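Local coordinates for transcriptional regulator (PDB 4IVN), which binds N-acetylmannosamine 6-phosphate and probably represses transcription of the nan genes for sialic acid catabolism, at residues V181-S186 against L207-H212. Numbering follows the deposited sequence.
Sequences VSSSGS and LTNINH
Val-181 and Leu-207 pair in parallel where strand 176-181 ends and its neighbour 204-208 is one residue from its end, in the five-stranded parallel sheet of a SIS domain. They illustrate how an α/β sheet builds a ligand site where its strands run out into loops. The last regular link is the bond from Ser-182 N to Leu-207 O, 3.2 Å long and nearly straight; on the sheet face that both side chains occupy, Val-181 CG2 and Leu-207 CD1 meet loosely at 4.5 Å.

Beyond this point the two segments stay in touch through Thr-208. Its CB lies 3.2 Å from Ser-182 O, and CG2, anti to the carbonyl carbon, comes equally near the same oxygen. Thr-208 CA also offers its hydrogen to Ser-182 O in a CA-H...O contact of 3.1 Å, so that three carbons of one residue gather about a single carbonyl. The other branch, OG1, sits between the backbone N and the carbonyl carbon (chi1 67°), from where it donates to Ile-210 O at 2.9 Å and ties the turn after the strand to the strand's last residue. One step on, Asn-209 N reaches a lone pair of Ser-183 O, in the carbonyl plane, at 3.1 Å, while Ile-210 CG2 packs against that oxygen.

The loop 182-186 is thereby held from the strand side as it leads toward helix 188-199. Ser-182 OG and the backbone N atoms of Ser-183 and Ser-184 bind the sugar phosphate, probably through its phosphate, as is usual in SIS domains, while Ser-183 OG bonds Lys-240 NZ. Ser-184, whose N binds the ligand, also starts an ST turn, its OG accepting from Ser-186 N at 2.8 Å. In an additional bond, Ser-186 OG donates to Ser-184 O from above its carbonyl plane.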
ATOM      1  N   VAL A 181      -9.366  -1.804   9.604  1.00 28.63           N
ATOM      2  CA  VAL A 181      -9.032  -0.934   8.476  1.00 27.68           C
ATOM      3  C   VAL A 181     -10.134  -0.941   7.438  1.00 28.93           C
ATOM      4  O   VAL A 181     -10.411  -1.960   6.797  1.00 26.69           O
ATOM      5  CB  VAL A 181      -7.707  -1.385   7.771  1.00 30.79           C
ATOM      6  CG1 VAL A 181      -7.278  -0.335   6.688  1.00 26.28           C
ATOM      7  CG2 VAL A 181      -6.633  -1.598   8.879  1.00 33.57           C
ATOM      8  N   SER A 182     -10.783   0.194   7.264  1.00 27.13           N
ATOM      9  CA  SER A 182     -11.990   0.302   6.403  1.00 28.14           C
ATOM     10  C   SER A 182     -12.154   1.804   6.099  1.00 28.95           C
ATOM     11  O   SER A 182     -12.338   2.559   7.039  1.00 28.83           O
ATOM     12  CB  SER A 182     -13.207  -0.197   7.183  1.00 29.12           C
ATOM     13  OG  SER A 182     -14.405  -0.038   6.425  1.00 28.05           O
ATOM     14  N   SER A 183     -12.144   2.207   4.835  1.00 25.98           N
ATOM     15  CA  SER A 183     -12.341   3.639   4.503  1.00 29.34           C
ATOM     16  C   SER A 183     -13.752   4.031   4.890  1.00 32.89           C
ATOM     17  O   SER A 183     -13.970   5.138   5.384  1.00 32.24           O
ATOM     18  CB  SER A 183     -12.210   3.860   2.985  1.00 29.54           C
ATOM     19  OG  SER A 183     -10.830   4.013   2.639  1.00 31.35           O
ATOM     20  N   SER A 184     -14.713   3.135   4.615  1.00 31.44           N
ATOM     21  CA  SER A 184     -16.088   3.454   4.851  1.00 30.86           C
ATOM     22  C   SER A 184     -16.575   3.200   6.275  1.00 32.26           C
ATOM     23  O   SER A 184     -17.697   3.642   6.608  1.00 32.78           O
ATOM     24  CB  SER A 184     -16.988   2.645   3.906  1.00 32.00           C
ATOM     25  OG  SER A 184     -16.961   1.251   4.319  1.00 31.97           O
ATOM     26  N   GLY A 185     -15.847   2.377   7.034  1.00 34.61           N
ATOM     27  CA  GLY A 185     -16.384   1.767   8.260  1.00 29.59           C
ATOM     28  C   GLY A 185     -17.755   1.159   8.069  1.00 32.76           C
ATOM     29  O   GLY A 185     -18.533   1.127   9.030  1.00 33.48           O
ATOM     30  N   SER A 186     -18.066   0.656   6.857  1.00 36.20           N
ATOM     31  CA  SER A 186     -19.417   0.139   6.574  1.00 32.53           C
ATOM     32  C   SER A 186     -19.366  -1.242   5.944  1.00 34.48           C
ATOM     33  O   SER A 186     -20.382  -1.707   5.459  1.00 34.41           O
ATOM     34  CB  SER A 186     -20.239   1.122   5.706  1.00 32.76           C
ATOM     35  OG  SER A 186     -20.251   2.513   6.242  1.00 32.91           O
ATOM     36  N   LEU A 207      -8.942   2.592  11.403  1.00 31.44           N
ATOM     37  CA  LEU A 207      -8.260   3.467  10.456  1.00 32.99           C
ATOM     38  C   LEU A 207      -9.138   3.668   9.255  1.00 33.08           C
ATOM     39  O   LEU A 207      -9.292   2.731   8.484  1.00 31.37           O
ATOM     40  CB  LEU A 207      -6.988   2.835   9.986  1.00 33.46           C
ATOM     41  CG  LEU A 207      -5.896   2.514  11.004  1.00 36.75           C
ATOM     42  CD1 LEU A 207      -4.604   2.139  10.263  1.00 37.87           C
ATOM     43  CD2 LEU A 207      -5.602   3.722  11.934  1.00 36.79           C
ATOM     44  N   THR A 208      -9.743   4.866   9.076  1.00 33.65           N
ATOM     45  CA  THR A 208     -10.821   5.012   8.049  1.00 32.07           C
ATOM     46  C   THR A 208     -10.574   6.319   7.338  1.00 32.35           C
ATOM     47  O   THR A 208      -9.556   6.986   7.579  1.00 31.69           O
ATOM     48  CB  THR A 208     -12.211   5.238   8.730  1.00 39.50           C
ATOM     49  OG1 THR A 208     -12.159   6.536   9.385  1.00 38.53           O
ATOM     50  CG2 THR A 208     -12.405   4.253   9.761  1.00 38.41           C
ATOM     51  N   ASN A 209     -11.490   6.674   6.444  1.00 29.32           N
ATOM     52  CA  ASN A 209     -11.443   7.976   5.791  1.00 28.54           C
ATOM     53  C   ASN A 209     -12.768   8.686   6.004  1.00 32.85           C
ATOM     54  O   ASN A 209     -13.140   9.551   5.219  1.00 33.31           O
ATOM     55  CB  ASN A 209     -11.254   7.779   4.229  1.00 28.95           C
ATOM     56  CG  ASN A 209      -9.903   7.178   3.868  1.00 32.49           C
ATOM     57  OD1 ASN A 209      -9.056   7.848   3.260  1.00 32.62           O
ATOM     58  ND2 ASN A 209      -9.735   5.915   4.124  1.00 25.74           N
ATOM     59  N   ILE A 210     -13.446   8.383   7.112  1.00 31.45           N
ATOM     60  CA  ILE A 210     -14.655   9.098   7.418  1.00 37.91           C
ATOM     61  C   ILE A 210     -14.819   9.191   8.958  1.00 34.78           C
ATOM     62  O   ILE A 210     -14.485   8.261   9.673  1.00 37.20           O
ATOM     63  CB  ILE A 210     -15.872   8.461   6.673  1.00 38.91           C
ATOM     64  CG1 ILE A 210     -17.033   9.423   6.662  1.00 42.64           C
ATOM     65  CG2 ILE A 210     -16.239   7.151   7.235  1.00 36.54           C
ATOM     66  CD1 ILE A 210     -17.284   9.942   5.271  1.00 42.06           C
ATOM     67  N   ASN A 211     -15.228  10.347   9.438  1.00 37.89           N
ATOM     68  CA  ASN A 211     -15.457  10.526  10.870  1.00 41.85           C
ATOM     69  C   ASN A 211     -16.552   9.716  11.506  1.00 40.68           C
ATOM     70  O   ASN A 211     -16.383   9.264  12.635  1.00 43.80           O
ATOM     71  CB  ASN A 211     -15.623  12.026  11.186  1.00 41.05           C
ATOM     72  CG  ASN A 211     -14.341  12.752  10.917  1.00 45.85           C
ATOM     73  OD1 ASN A 211     -13.356  12.538  11.610  1.00 48.31           O
ATOM     74  ND2 ASN A 211     -14.282  13.465   9.814  1.00 52.29           N
ATOM     75  N   HIS A 212     -17.698   9.549  10.817  1.00 38.59           N
ATOM     76  CA  HIS A 212     -18.802   8.791  11.428  1.00 35.64           C
ATOM     77  C   HIS A 212     -19.258   7.655  10.587  1.00 34.41           C
ATOM     78  O   HIS A 212     -19.455   7.806   9.368  1.00 32.84           O
ATOM     79  CB  HIS A 212     -19.974   9.706  11.676  1.00 40.20           C
ATOM     80  CG  HIS A 212     -19.585  10.970  12.422  1.00 42.85           C
ATOM     81  ND1 HIS A 212     -19.534  11.020  13.777  1.00 43.91           N
ATOM     82  CD2 HIS A 212     -19.242  12.234  11.962  1.00 45.33           C
ATOM     83  CE1 HIS A 212     -19.138  12.250  14.145  1.00 45.23           C
ATOM     84  NE2 HIS A 212     -18.992  12.995  13.038  1.00 45.75           N
TER